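Local coordinates for protein arginine N-methyltransferase SFM1 (Saccharomyces cerevisiae, PDB 5C74) that transfers one methyl group from S-adenosyl-L-methionine to an arginine of ribosomal protein S3, as a protein-arginine methyltransferase of the SPOUT class, at residues A[142-146]-A[180-184]; A[87-91]-A[130-134]; A[32-38]-A[55-61]; A[1-6]-A[100-106]. One frame throughout, in Å; residues are numbered along the deposited sequence.

Interaction 1: residues A[142-146]-A[180-184]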
loop_
_atom_site.group_PDB
_atom_site.type_symbol
_atom_site.label_atom_id
_atom_site.label_comp_id
_atom_site.label_asym_id
_atom_site.label_seq_id
_atom_site.Cartn_x
_atom_site.Cartn_y
_atom_site.Cartn_z
ATOM N N THR A 142 -4.903 4.900 -15.960
ATOM C CA THR A 142 -5.072 5.832 -17.085
ATOM C C THR A 142 -4.143 5.445 -18.252
ATOM O O THR A 142 -4.545 5.477 -19.430
ATOM C CB THR A 142 -4.782 7.287 -16.675
ATOM O OG1 THR A 142 -5.774 7.732 -15.741
ATOM C CG2 THR A 142 -4.836 8.187 -17.909
ATOM N N ALA A 143 -2.907 5.074 -17.919
ATOM C CA ALA A 143 -1.928 4.689 -18.932
ATOM C C ALA A 143 -2.418 3.463 -19.688
ATOM O O ALA A 143 -2.266 3.377 -20.909
ATOM C CB ALA A 143 -0.563 4.410 -18.308
ATOM N N ILE A 144 -3.001 2.520 -18.957
ATOM C CA ILE A 144 -3.529 1.317 -19.576
ATOM C C ILE A 144 -4.752 1.657 -20.422
ATOM O O ILE A 144 -4.877 1.160 -21.538
ATOM C CB ILE A 144 -3.849 0.242 -18.522
ATOM C CG1 ILE A 144 -2.516 -0.270 -17.955
ATOM C CG2 ILE A 144 -4.682 -0.911 -19.147
ATOM C CD1 ILE A 144 -2.630 -1.372 -16.936
ATOM N N ARG A 145 -5.629 2.537 -19.936
ATOM C CA ARG A 145 -6.768 2.938 -20.770
ATOM C C ARG A 145 -6.270 3.592 -22.057
ATOM O O ARG A 145 -6.785 3.336 -23.147
ATOM C CB ARG A 145 -7.703 3.905 -20.031
ATOM C CG ARG A 145 -8.833 4.430 -20.897
ATOM C CD ARG A 145 -9.869 5.165 -20.059
ATOM N NE ARG A 145 -10.582 4.224 -19.219
ATOM C CZ ARG A 145 -11.642 3.542 -19.634
ATOM N NH1 ARG A 145 -12.116 3.731 -20.863
ATOM N NH2 ARG A 145 -12.235 2.691 -18.820
ATOM N N THR A 146 -5.268 4.446 -21.919
ATOM C CA THR A 146 -4.715 5.151 -23.058
ATOM C C THR A 146 -4.121 4.172 -24.050
ATOM O O THR A 146 -4.326 4.301 -25.256
ATOM C CB THR A 146 -3.645 6.165 -22.626
ATOM O OG1 THR A 146 -4.250 7.170 -21.790
ATOM C CG2 THR A 146 -3.020 6.827 -23.855
ATOM N N PHE A 180 -1.909 14.621 -12.586
ATOM C CA PHE A 180 -1.771 13.632 -13.640
ATOM C C PHE A 180 -2.616 14.036 -14.814
ATOM O O PHE A 180 -3.514 14.868 -14.690
ATOM C CB PHE A 180 -2.204 12.244 -13.156
ATOM C CG PHE A 180 -1.438 11.771 -11.971
ATOM C CD1 PHE A 180 -0.204 11.157 -12.138
ATOM C CD2 PHE A 180 -1.933 11.954 -10.695
ATOM C CE1 PHE A 180 0.530 10.730 -11.030
ATOM C CE2 PHE A 180 -1.207 11.535 -9.593
ATOM C CZ PHE A 180 0.025 10.924 -9.764
ATOM N N ARG A 181 -2.328 13.421 -15.951
ATOM C CA ARG A 181 -3.161 13.564 -17.118
ATOM C C ARG A 181 -4.163 12.419 -17.091
ATOM O O ARG A 181 -3.761 11.262 -16.939
ATOM C CB ARG A 181 -2.301 13.524 -18.384
ATOM C CG ARG A 181 -3.087 13.347 -19.674
ATOM C CD ARG A 181 -2.153 13.519 -20.880
ATOM N NE ARG A 181 -1.792 14.920 -21.071
ATOM C CZ ARG A 181 -0.790 15.354 -21.835
ATOM N NH1 ARG A 181 0.002 14.497 -22.478
ATOM N NH2 ARG A 181 -0.574 16.663 -21.938
ATOM N N TYR A 182 -5.454 12.740 -17.217
ATOM C CA TYR A 182 -6.508 11.720 -17.202
ATOM C C TYR A 182 -7.285 11.690 -18.514
ATOM O O TYR A 182 -7.411 12.710 -19.188
ATOM C CB TYR A 182 -7.501 11.966 -16.062
ATOM C CG TYR A 182 -6.951 11.773 -14.667
ATOM C CD1 TYR A 182 -6.269 12.800 -14.026
ATOM C CD2 TYR A 182 -7.132 10.574 -13.981
ATOM C CE1 TYR A 182 -5.771 12.641 -12.731
ATOM C CE2 TYR A 182 -6.641 10.406 -12.681
ATOM C CZ TYR A 182 -5.962 11.444 -12.069
ATOM O OH TYR A 182 -5.471 11.291 -10.785
ATOM N N VAL A 183 -7.836 10.530 -18.855
ATOM C CA VAL A 183 -8.729 10.423 -20.011
ATOM C C VAL A 183 -10.101 10.947 -19.607
ATOM O O VAL A 183 -10.568 10.660 -18.504
ATOM C CB VAL A 183 -8.855 8.951 -20.501
ATOM C CG1 VAL A 183 -9.891 8.834 -21.626
ATOM C CG2 VAL A 183 -7.491 8.427 -20.955
ATOM N N LEU A 184 -10.739 11.712 -20.489
ATOM C CA LEU A 184 -12.082 12.208 -20.236
ATOM C C LEU A 184 -13.155 11.210 -20.646
ATOM O O LEU A 184 -13.017 10.533 -21.674
ATOM C CB LEU A 184 -12.303 13.510 -20.991
ATOM C CG LEU A 184 -11.557 14.705 -20.398
ATOM C CD1 LEU A 184 -11.710 15.903 -21.312
ATOM C CD2 LEU A 184 -12.098 15.018 -18.992
HETATM O O HOH W 1 -8.134 8.420 -16.847
HETATM O O HOH W 2 -3.928 9.715 -14.651
#

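Interaction 2: residues A[87-91]-A[130-134]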
loop_
_atom_site.group_PDB
_atom_site.type_symbol
_atom_site.label_atom_id
_atom_site.label_comp_id
_atom_site.label_asym_id
_atom_site.label_seq_id
_atom_site.Cartn_x
_atom_site.Cartn_y
_atom_site.Cartn_z
ATOM N N ALA A 87 11.984 8.165 -23.254
ATOM C CA ALA A 87 11.920 7.923 -24.693
ATOM C C ALA A 87 11.278 9.119 -25.379
ATOM O O ALA A 87 10.647 9.938 -24.718
ATOM C CB ALA A 87 11.134 6.644 -24.995
ATOM N N THR A 88 11.417 9.225 -26.695
ATOM C CA THR A 88 10.739 10.313 -27.396
ATOM C C THR A 88 9.629 9.819 -28.310
ATOM O O THR A 88 8.732 10.570 -28.641
ATOM C CB THR A 88 11.726 11.168 -28.233
ATOM O OG1 THR A 88 12.270 10.390 -29.311
ATOM C CG2 THR A 88 12.844 11.684 -27.356
ATOM N N ILE A 89 9.695 8.564 -28.735
ATOM C CA ILE A 89 8.697 8.039 -29.659
ATOM C C ILE A 89 7.428 7.644 -28.894
ATOM O O ILE A 89 7.483 6.775 -28.033
ATOM C CB ILE A 89 9.235 6.810 -30.432
ATOM C CG1 ILE A 89 10.440 7.211 -31.291
ATOM C CG2 ILE A 89 8.140 6.213 -31.281
ATOM C CD1 ILE A 89 11.098 6.055 -32.011
ATOM N N ASP A 90 6.296 8.284 -29.191
ATOM C CA ASP A 90 5.031 7.898 -28.567
ATOM C C ASP A 90 4.512 6.598 -29.159
ATOM O O ASP A 90 4.682 6.341 -30.347
ATOM C CB ASP A 90 3.957 8.975 -28.750
ATOM C CG ASP A 90 4.096 10.123 -27.772
ATOM O OD1 ASP A 90 4.617 9.927 -26.654
ATOM O OD2 ASP A 90 3.685 11.242 -28.140
ATOM N N LEU A 91 3.849 5.803 -28.329
ATOM C CA LEU A 91 3.085 4.659 -28.813
ATOM C C LEU A 91 2.068 5.141 -29.836
ATOM O O LEU A 91 1.379 6.136 -29.603
ATOM C CB LEU A 91 2.379 3.960 -27.649
ATOM C CG LEU A 91 1.775 2.585 -27.914
ATOM C CD1 LEU A 91 2.886 1.561 -28.120
ATOM C CD2 LEU A 91 0.878 2.174 -26.745
ATOM N N SER A 130 11.390 0.701 -26.035
ATOM C CA SER A 130 10.818 1.818 -25.294
ATOM C C SER A 130 9.766 2.595 -26.094
ATOM O O SER A 130 9.943 2.843 -27.290
ATOM C CB SER A 130 11.929 2.787 -24.864
ATOM O OG SER A 130 12.762 2.227 -23.861
ATOM N N ARG A 131 8.687 2.985 -25.421
ATOM C CA ARG A 131 7.731 3.954 -25.961
ATOM C C ARG A 131 7.294 4.921 -24.885
ATOM O O ARG A 131 7.186 4.552 -23.719
ATOM C CB ARG A 131 6.495 3.270 -26.532
ATOM C CG ARG A 131 6.737 2.551 -27.853
ATOM C CD ARG A 131 7.011 3.524 -28.981
ATOM N NE ARG A 131 6.974 2.840 -30.274
ATOM C CZ ARG A 131 8.049 2.358 -30.883
ATOM N NH1 ARG A 131 9.241 2.471 -30.304
ATOM N NH2 ARG A 131 7.928 1.744 -32.060
ATOM N N ARG A 132 7.019 6.155 -25.295
ATOM C CA ARG A 132 6.419 7.153 -24.420
ATOM C C ARG A 132 4.898 7.140 -24.564
ATOM O O ARG A 132 4.379 6.712 -25.588
ATOM C CB ARG A 132 6.974 8.552 -24.770
ATOM C CG ARG A 132 6.771 9.602 -23.705
ATOM C CD ARG A 132 7.301 10.962 -24.169
ATOM N NE ARG A 132 6.525 11.498 -25.289
ATOM C CZ ARG A 132 6.554 12.771 -25.679
ATOM N NH1 ARG A 132 7.315 13.648 -25.036
ATOM N NH2 ARG A 132 5.815 13.172 -26.708
ATOM N N LEU A 133 4.183 7.608 -23.542
ATOM C CA LEU A 133 2.756 7.896 -23.685
ATOM C C LEU A 133 2.510 9.381 -23.396
ATOM O O LEU A 133 1.904 9.732 -22.381
ATOM C CB LEU A 133 1.905 7.043 -22.737
ATOM C CG LEU A 133 1.714 5.555 -23.005
ATOM C CD1 LEU A 133 0.906 4.932 -21.842
ATOM C CD2 LEU A 133 1.014 5.307 -24.344
ATOM N N GLY A 134 2.993 10.245 -24.281
ATOM C CA GLY A 134 2.851 11.682 -24.087
ATOM C C GLY A 134 3.814 12.221 -23.051
ATOM O O GLY A 134 4.557 11.466 -22.428
#

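Interaction 3: residues A[32-38]-A[55-61]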
loop_
_atom_site.group_PDB
_atom_site.type_symbol
_atom_site.label_atom_id
_atom_site.label_comp_id
_atom_site.label_asym_id
_atom_site.label_seq_id
_atom_site.Cartn_x
_atom_site.Cartn_y
_atom_site.Cartn_z
ATOM N N LEU A 32 -3.596 -8.957 -17.380
ATOM C CA LEU A 32 -2.747 -8.191 -16.466
ATOM C C LEU A 32 -1.913 -9.168 -15.638
ATOM O O LEU A 32 -2.447 -10.132 -15.083
ATOM C CB LEU A 32 -3.576 -7.306 -15.527
ATOM C CG LEU A 32 -2.790 -6.620 -14.394
ATOM C CD1 LEU A 32 -1.804 -5.557 -14.941
ATOM C CD2 LEU A 32 -3.725 -6.000 -13.363
ATOM N N ILE A 33 -0.613 -8.923 -15.539
ATOM C CA ILE A 33 0.222 -9.707 -14.622
ATOM C C ILE A 33 1.072 -8.780 -13.763
ATOM O O ILE A 33 1.714 -7.863 -14.282
ATOM C CB ILE A 33 1.166 -10.683 -15.370
ATOM C CG1 ILE A 33 0.399 -11.516 -16.401
ATOM C CG2 ILE A 33 1.891 -11.600 -14.362
ATOM C CD1 ILE A 33 0.396 -10.911 -17.807
ATOM N N LEU A 34 1.070 -9.004 -12.448
ATOM C CA LEU A 34 1.990 -8.296 -11.565
ATOM C C LEU A 34 3.239 -9.143 -11.437
ATOM O O LEU A 34 3.141 -10.340 -11.206
ATOM C CB LEU A 34 1.390 -8.072 -10.168
ATOM C CG LEU A 34 0.098 -7.283 -9.988
ATOM C CD1 LEU A 34 -0.086 -7.008 -8.483
ATOM C CD2 LEU A 34 0.131 -5.977 -10.785
ATOM N N SER A 35 4.408 -8.537 -11.588
ATOM C CA SER A 35 5.648 -9.297 -11.524
ATOM C C SER A 35 6.625 -8.681 -10.531
ATOM O O SER A 35 6.447 -7.548 -10.090
ATOM C CB SER A 35 6.300 -9.376 -12.911
ATOM O OG SER A 35 6.707 -8.084 -13.328
ATOM N N SER A 36 7.667 -9.440 -10.215
ATOM C CA SER A 36 8.715 -9.041 -9.277
ATOM C C SER A 36 8.175 -8.615 -7.911
ATOM O O SER A 36 8.772 -7.756 -7.260
ATOM C CB SER A 36 9.581 -7.918 -9.871
ATOM O OG SER A 36 10.278 -8.397 -11.023
ATOM N N LEU A 37 7.092 -9.247 -7.458
ATOM C CA LEU A 37 6.660 -9.074 -6.063
ATOM C C LEU A 37 7.776 -9.498 -5.118
ATOM O O LEU A 37 8.589 -10.367 -5.466
ATOM C CB LEU A 37 5.390 -9.881 -5.769
ATOM C CG LEU A 37 4.149 -9.020 -6.069
ATOM C CD1 LEU A 37 3.882 -8.950 -7.579
ATOM C CD2 LEU A 37 2.929 -9.499 -5.333
ATOM N N PRO A 38 7.819 -8.896 -3.916
ATOM C CA PRO A 38 8.816 -9.284 -2.912
ATOM C C PRO A 38 8.825 -10.790 -2.682
ATOM O O PRO A 38 7.785 -11.464 -2.739
ATOM C CB PRO A 38 8.368 -8.526 -1.656
ATOM C CG PRO A 38 7.653 -7.310 -2.206
ATOM C CD PRO A 38 6.916 -7.841 -3.419
ATOM N N LEU A 55 -6.693 -11.717 -9.933
ATOM C CA LEU A 55 -5.368 -11.131 -10.134
ATOM C C LEU A 55 -4.268 -12.180 -10.288
ATOM O O LEU A 55 -4.098 -13.038 -9.428
ATOM C CB LEU A 55 -5.012 -10.209 -8.961
ATOM C CG LEU A 55 -3.627 -9.566 -9.098
ATOM C CD1 LEU A 55 -3.627 -8.505 -10.207
ATOM C CD2 LEU A 55 -3.167 -8.989 -7.766
ATOM N N ARG A 56 -3.517 -12.093 -11.377
ATOM C CA ARG A 56 -2.310 -12.905 -11.559
ATOM C C ARG A 56 -1.066 -12.169 -11.098
ATOM O O ARG A 56 -0.821 -11.030 -11.505
ATOM C CB ARG A 56 -2.141 -13.286 -13.034
ATOM C CG ARG A 56 -3.284 -14.098 -13.570
ATOM C CD ARG A 56 -3.147 -14.319 -15.068
ATOM N NE ARG A 56 -4.053 -15.374 -15.504
ATOM C CZ ARG A 56 -3.974 -16.003 -16.673
ATOM N NH1 ARG A 56 -3.028 -15.680 -17.539
ATOM N NH2 ARG A 56 -4.844 -16.959 -16.974
ATOM N N TRP A 57 -0.258 -12.835 -10.274
ATOM C CA TRP A 57 0.944 -12.210 -9.742
ATOM C C TRP A 57 2.059 -13.233 -9.622
ATOM O O TRP A 57 1.804 -14.431 -9.491
ATOM C CB TRP A 57 0.659 -11.591 -8.371
ATOM C CG TRP A 57 0.162 -12.604 -7.408
ATOM C CD1 TRP A 57 -1.117 -13.055 -7.275
ATOM C CD2 TRP A 57 0.948 -13.334 -6.459
ATOM N NE1 TRP A 57 -1.180 -14.023 -6.300
ATOM C CE2 TRP A 57 0.074 -14.207 -5.778
ATOM C CE3 TRP A 57 2.305 -13.336 -6.123
ATOM C CZ2 TRP A 57 0.509 -15.065 -4.765
ATOM C CZ3 TRP A 57 2.738 -14.204 -5.113
ATOM C CH2 TRP A 57 1.840 -15.051 -4.453
ATOM N N THR A 58 3.301 -12.764 -9.628
ATOM C CA THR A 58 4.424 -13.661 -9.380
ATOM C C THR A 58 5.579 -12.898 -8.764
ATOM O O THR A 58 5.704 -11.685 -8.960
ATOM C CB THR A 58 4.885 -14.353 -10.672
ATOM O OG1 THR A 58 6.028 -15.163 -10.399
ATOM C CG2 THR A 58 5.246 -13.321 -11.733
ATOM N N THR A 59 6.409 -13.597 -7.989
ATOM C CA THR A 59 7.625 -12.962 -7.480
ATOM C C THR A 59 8.714 -12.978 -8.554
ATOM O O THR A 59 9.696 -12.248 -8.464
ATOM C CB THR A 59 8.156 -13.649 -6.223
ATOM O OG1 THR A 59 8.504 -15.002 -6.535
ATOM C CG2 THR A 59 7.074 -13.669 -5.140
ATOM N N LYS A 60 8.539 -13.811 -9.577
ATOM C CA LYS A 60 9.504 -13.831 -10.684
ATOM C C LYS A 60 9.432 -12.538 -11.492
ATOM O O LYS A 60 8.412 -11.856 -11.470
ATOM C CB LYS A 60 9.240 -15.018 -11.612
ATOM C CG LYS A 60 9.345 -16.384 -10.935
ATOM C CD LYS A 60 9.206 -17.491 -11.966
ATOM C CE LYS A 60 9.198 -18.865 -11.307
ATOM N NZ LYS A 60 8.054 -19.061 -10.353
ATOM N N ASP A 61 10.481 -12.208 -12.242
ATOM C CA ASP A 61 10.379 -11.021 -13.082
ATOM C C ASP A 61 9.632 -11.364 -14.367
ATOM O O ASP A 61 9.150 -12.492 -14.540
ATOM C CB ASP A 61 11.761 -10.405 -13.374
ATOM C CG ASP A 61 12.639 -11.251 -14.303
ATOM O OD1 ASP A 61 12.161 -12.187 -14.985
ATOM O OD2 ASP A 61 13.848 -10.943 -14.363
HETATM O O HOH W 3 -4.571 -10.590 -13.425
#

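Interaction 4: residues A[1-6]-A[100-106]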
loop_
_atom_site.group_PDB
_atom_site.type_symbol
_atom_site.label_atom_id
_atom_site.label_comp_id
_atom_site.label_asym_id
_atom_site.label_seq_id
_atom_site.Cartn_x
_atom_site.Cartn_y
_atom_site.Cartn_z
ATOM N N MET A 1 -3.513 -6.555 -26.513
ATOM C CA MET A 1 -2.332 -6.238 -25.710
ATOM C C MET A 1 -2.491 -6.763 -24.293
ATOM O O MET A 1 -3.584 -6.753 -23.729
ATOM C CB MET A 1 -2.084 -4.721 -25.687
ATOM C CG MET A 1 -0.825 -4.279 -24.932
ATOM S SD MET A 1 0.713 -4.505 -25.862
ATOM C CE MET A 1 0.956 -2.902 -26.600
ATOM N N LYS A 2 -1.392 -7.220 -23.710
ATOM C CA LYS A 2 -1.414 -7.629 -22.320
ATOM C C LYS A 2 -0.475 -6.729 -21.542
ATOM O O LYS A 2 0.437 -6.146 -22.119
ATOM C CB LYS A 2 -1.024 -9.087 -22.186
ATOM C CG LYS A 2 -2.089 -10.007 -22.787
ATOM C CD LYS A 2 -1.589 -11.417 -22.950
ATOM C CE LYS A 2 -1.714 -11.837 -24.399
ATOM N NZ LYS A 2 -0.752 -11.126 -25.279
ATOM N N TYR A 3 -0.711 -6.611 -20.239
ATOM C CA TYR A 3 -0.043 -5.602 -19.430
ATOM C C TYR A 3 0.710 -6.245 -18.283
ATOM O O TYR A 3 0.176 -7.113 -17.603
ATOM C CB TYR A 3 -1.063 -4.608 -18.904
ATOM C CG TYR A 3 -1.724 -3.900 -20.054
ATOM C CD1 TYR A 3 -1.125 -2.792 -20.636
ATOM C CD2 TYR A 3 -2.903 -4.389 -20.608
ATOM C CE1 TYR A 3 -1.708 -2.158 -21.726
ATOM C CE2 TYR A 3 -3.492 -3.763 -21.701
ATOM C CZ TYR A 3 -2.884 -2.645 -22.245
ATOM O OH TYR A 3 -3.449 -2.026 -23.332
ATOM N N ILE A 4 1.948 -5.817 -18.082
ATOM C CA ILE A 4 2.747 -6.331 -16.976
ATOM C C ILE A 4 3.122 -5.158 -16.079
ATOM O O ILE A 4 3.653 -4.161 -16.547
ATOM C CB ILE A 4 4.027 -7.051 -17.478
ATOM C CG1 ILE A 4 3.656 -8.224 -18.400
ATOM C CG2 ILE A 4 4.898 -7.541 -16.299
ATOM C CD1 ILE A 4 4.844 -8.786 -19.188
ATOM N N ILE A 5 2.831 -5.265 -14.789
ATOM C CA ILE A 5 3.200 -4.198 -13.861
ATOM C C ILE A 5 4.163 -4.755 -12.843
ATOM O O ILE A 5 3.836 -5.707 -12.145
ATOM C CB ILE A 5 1.970 -3.610 -13.120
ATOM C CG1 ILE A 5 0.973 -3.001 -14.110
ATOM C CG2 ILE A 5 2.415 -2.563 -12.101
ATOM C CD1 ILE A 5 -0.327 -2.587 -13.468
ATOM N N GLU A 6 5.352 -4.187 -12.754
ATOM C CA GLU A 6 6.275 -4.621 -11.719
ATOM C C GLU A 6 5.805 -4.020 -10.403
ATOM O O GLU A 6 5.720 -2.801 -10.270
ATOM C CB GLU A 6 7.705 -4.180 -12.025
ATOM C CG GLU A 6 8.285 -4.769 -13.311
ATOM C CD GLU A 6 9.795 -4.630 -13.369
ATOM O OE1 GLU A 6 10.297 -3.505 -13.120
ATOM O OE2 GLU A 6 10.477 -5.653 -13.630
ATOM N N ASP A 100 3.172 -7.388 -28.053
ATOM C CA ASP A 100 2.191 -8.272 -27.425
ATOM C C ASP A 100 1.987 -7.915 -25.952
ATOM O O ASP A 100 0.916 -8.159 -25.395
ATOM C CB ASP A 100 2.639 -9.724 -27.538
ATOM C CG ASP A 100 2.921 -10.123 -28.969
ATOM O OD1 ASP A 100 2.089 -9.796 -29.829
ATOM O OD2 ASP A 100 3.975 -10.729 -29.232
ATOM N N TYR A 101 3.026 -7.330 -25.347
ATOM C CA TYR A 101 3.027 -6.947 -23.931
ATOM C C TYR A 101 3.474 -5.511 -23.760
ATOM O O TYR A 101 4.295 -5.020 -24.527
ATOM C CB TYR A 101 3.959 -7.850 -23.118
ATOM C CG TYR A 101 3.437 -9.261 -23.001
ATOM C CD1 TYR A 101 2.577 -9.610 -21.970
ATOM C CD2 TYR A 101 3.806 -10.239 -23.918
ATOM C CE1 TYR A 101 2.097 -10.918 -21.841
ATOM C CE2 TYR A 101 3.324 -11.547 -23.809
ATOM C CZ TYR A 101 2.470 -11.871 -22.768
ATOM O OH TYR A 101 1.995 -13.150 -22.652
ATOM N N PHE A 102 2.942 -4.862 -22.726
ATOM C CA PHE A 102 3.284 -3.486 -22.382
ATOM C C PHE A 102 3.666 -3.509 -20.912
ATOM O O PHE A 102 2.893 -3.982 -20.082
ATOM C CB PHE A 102 2.096 -2.550 -22.623
ATOM C CG PHE A 102 2.437 -1.091 -22.490
ATOM C CD1 PHE A 102 2.369 -0.455 -21.258
ATOM C CD2 PHE A 102 2.816 -0.353 -23.599
ATOM C CE1 PHE A 102 2.670 0.892 -21.138
ATOM C CE2 PHE A 102 3.119 1.005 -23.477
ATOM C CZ PHE A 102 3.048 1.617 -22.248
ATOM N N VAL A 103 4.862 -3.024 -20.602
ATOM C CA VAL A 103 5.437 -3.191 -19.265
ATOM C C VAL A 103 5.562 -1.865 -18.510
ATOM O O VAL A 103 6.047 -0.884 -19.052
ATOM C CB VAL A 103 6.826 -3.831 -19.359
ATOM C CG1 VAL A 103 7.466 -3.933 -17.985
ATOM C CG2 VAL A 103 6.726 -5.211 -20.027
ATOM N N PHE A 104 5.100 -1.849 -17.264
ATOM C CA PHE A 104 5.325 -0.727 -16.357
ATOM C C PHE A 104 6.455 -1.118 -15.446
ATOM O O PHE A 104 6.301 -2.025 -14.617
ATOM C CB PHE A 104 4.078 -0.396 -15.542
ATOM C CG PHE A 104 2.955 0.143 -16.363
ATOM C CD1 PHE A 104 2.133 -0.718 -17.082
ATOM C CD2 PHE A 104 2.728 1.508 -16.433
ATOM C CE1 PHE A 104 1.100 -0.225 -17.853
ATOM C CE2 PHE A 104 1.695 2.010 -17.195
ATOM C CZ PHE A 104 0.880 1.146 -17.904
ATOM N N GLY A 105 7.596 -0.464 -15.621
ATOM C CA GLY A 105 8.772 -0.737 -14.818
ATOM C C GLY A 105 8.523 -0.374 -13.368
ATOM O O GLY A 105 7.710 0.499 -13.061
ATOM N N GLY A 106 9.224 -1.042 -12.463
ATOM C CA GLY A 106 9.016 -0.802 -11.049
ATOM C C GLY A 106 9.482 0.599 -10.695
ATOM O O GLY A 106 10.421 1.104 -11.299
HETATM O O HOH W 4 5.372 -0.402 -11.627
#

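Interaction 1: residues A[142-146]-A[180-184]
Van der Waals contact between one side of the helical turn 142-146 and the short strand 181-183 centres on Val183. Its CG2 lies 4.0 Å from Thr142 CG2 and 3.6 Å from Thr146 OG1, while its CB meets Arg145 CD at 3.9 Å, so the valine rests against three helix residues. Thr142 CG2 also sits 3.4 Å from Arg181 O. No direct hydrogen bond crosses between the segments; water does that work. One water joins Thr142 OG1 (2.7 Å) to Val183 N (2.9 Å), and a second joins Thr142 OG1 (2.9 Å) to Arg181 O (2.8 Å). Thr142 OG1 is also hydrogen-bonded to Thr139. Within the helix, Thr146 OG1, the atom facing Val183 CG2, donates to Thr142 O at 2.9 Å. Arg181 forms a salt bridge with Asp164 on the adjacent strand. The axes of helix 142-146 and strand 181-183 pass 8.3 Å apart at 50°, a helix-on-strand packing that joins helix 140-151 to an outer strand of the small antiparallel sheet following the SPOUT-type core.

Interaction 2: residues A[87-91]-A[130-134]
Ala87 begins the loop 87-91 by setting its CB 3.9 Å from Ser130 CB, while its carbonyl O lies 3.5 Å from Arg132 CD. Thr88 turns its side chain away, but its O lies over one face of the Arg132 guanidinium. At Ile89 the backbones pair: Ile89 O accepts from Arg132 N at 2.8 Å, and Ile89 CG2 covers a face of the Arg131 guanidinium, whose NE is salt-bridged to Asp95. Asp90 OD1 takes Arg132 NE at 2.8 Å and Gly134 N at 2.9 Å, and Asp90 OD2 takes Arg132 NH2 at 3.2 Å, a two-pronged salt bridge that also ties down the turn after the strand. Leu91 N then donates to Arg132 O at 2.9 Å, and Leu91 CB packs on Leu133 CD2 at 3.8 Å, next to Phe102 and helix 140-151. The two backbone bonds flank Asp90 and make a single beta bridge to Arg132, an isolated pairing that fastens a surface loop to the end of edge strand 128-131 of the parallel sheet.

Interaction 3: residues A[32-38]-A[55-61]
Segment 55-61 first follows strand 32-35, then the loop 36-38. Leu55 CD2 packs on Leu34 CD1 at 3.7 Å and Leu55 CD1 on Leu32 CD2 at 4.0 Å, an apolar group that also meets Leu24 of helix 14-27. At Arg56 a water bridges the backbones, bound to Arg56 N at 2.8 Å and to Leu32 O at 2.7 Å; Arg56 O accepts from Leu34 N at 2.9 Å, and the guanidinium is salt-bridged to Asp71. Trp57 is paired in parallel with Leu34, Trp57 CB lying 4.0 Å from Leu34 CB. On the indole, Trp57 CE3 lies 4.0 Å from Leu37 CD2. This pairing closes the beta-alpha-beta unit of strand 32-35, helix 48-52 and strand 56-57, and places 56-57 at the edge of the six-stranded parallel sheet. Thr58 N donates to Leu34 O at 2.9 Å, while Thr58 O receives Leu37 N at 3.2 Å. Thr58 OG1 accepts from Lys60 N at 3.0 Å, an ST turn that bends the chain here, and is also bonded to Asp68. Thr59 CG2 lies 3.3 Å from Pro38 O, and Thr59 CB 3.4 Å from Leu37 O. Lys60 O takes Ser36 N at 2.8 Å, and the Lys60 amine is salt-bridged to Asp68. Asp61 CB comes within 3.4 Å of Ser36 OG, its carboxylate hydrogen-bonded to Tyr124.

Interaction 4: residues A[1-6]-A[100-106]
Lys2 lays its side chain over the ring of Tyr101: NZ stands 4.4 Å from the ring centroid, 21° off the normal, a cation-pi contact, and CB is 3.6 Å from Tyr101 CE1. NZ is salt-bridged to Glu73, and the Tyr101 hydroxyl is hydrogen-bonded to the backbone O of that same residue. Strands 2-6 and 101-104 run parallel, their axes 4.6 Å apart at 20°. Hydrogen bonds from the two strands alternate along the shared length: Lys2 N to Asp100 O (3.0 Å), Phe102 N to Lys2 O (2.9 Å), Ile4 N to Phe102 O (2.9 Å), Phe104 N to Ile4 O (2.8 Å) and Glu6 N to Phe104 O (3.0 Å). On the face with Lys2 and Tyr101, Ile4 CD1 packs on Tyr101 CD1 at 3.7 Å. On the other, Tyr3 CD1 meets Phe102 CB at 3.8 Å and Ile5 CG1 meets Phe104 CD1 at 3.9 Å, beneath helix 140-151. Past the strands, Glu6 OE1 accepts from Gly106 N at 2.8 Å and is salt-bridged to Arg116. The chemistry implies that backbone bonds and mostly apolar, largely buried faces hold the sheet centre, while charged groups at its ends are tied to neighbouring parts of the fold.

Overall arrangement
Three of the contacts reach one six-stranded parallel sheet. Interaction 4 joins its two middle strands, 2-6 and 101-104. The centres of interactions 3 and 4 are about 11 Å apart, interaction 3 lying at the 56-57 edge. The centres of interactions 2 and 4 are about 14 Å apart, interaction 2 lying at the 128-131 edge. Backbone hydrogen bonds between Ile33 and both Tyr3 and Ile5 join interactions 3 and 4. Along the chain, interaction 3 is nested inside the loop closed by interaction 4, interaction 2 alternates with interaction 4, and interaction 1 comes last. Ala143 and Ile144 pack on Phe104, and Ala143 on Leu133, so interaction 1 connects the parallel sheet, through helix 140-151, with the antiparallel sheet.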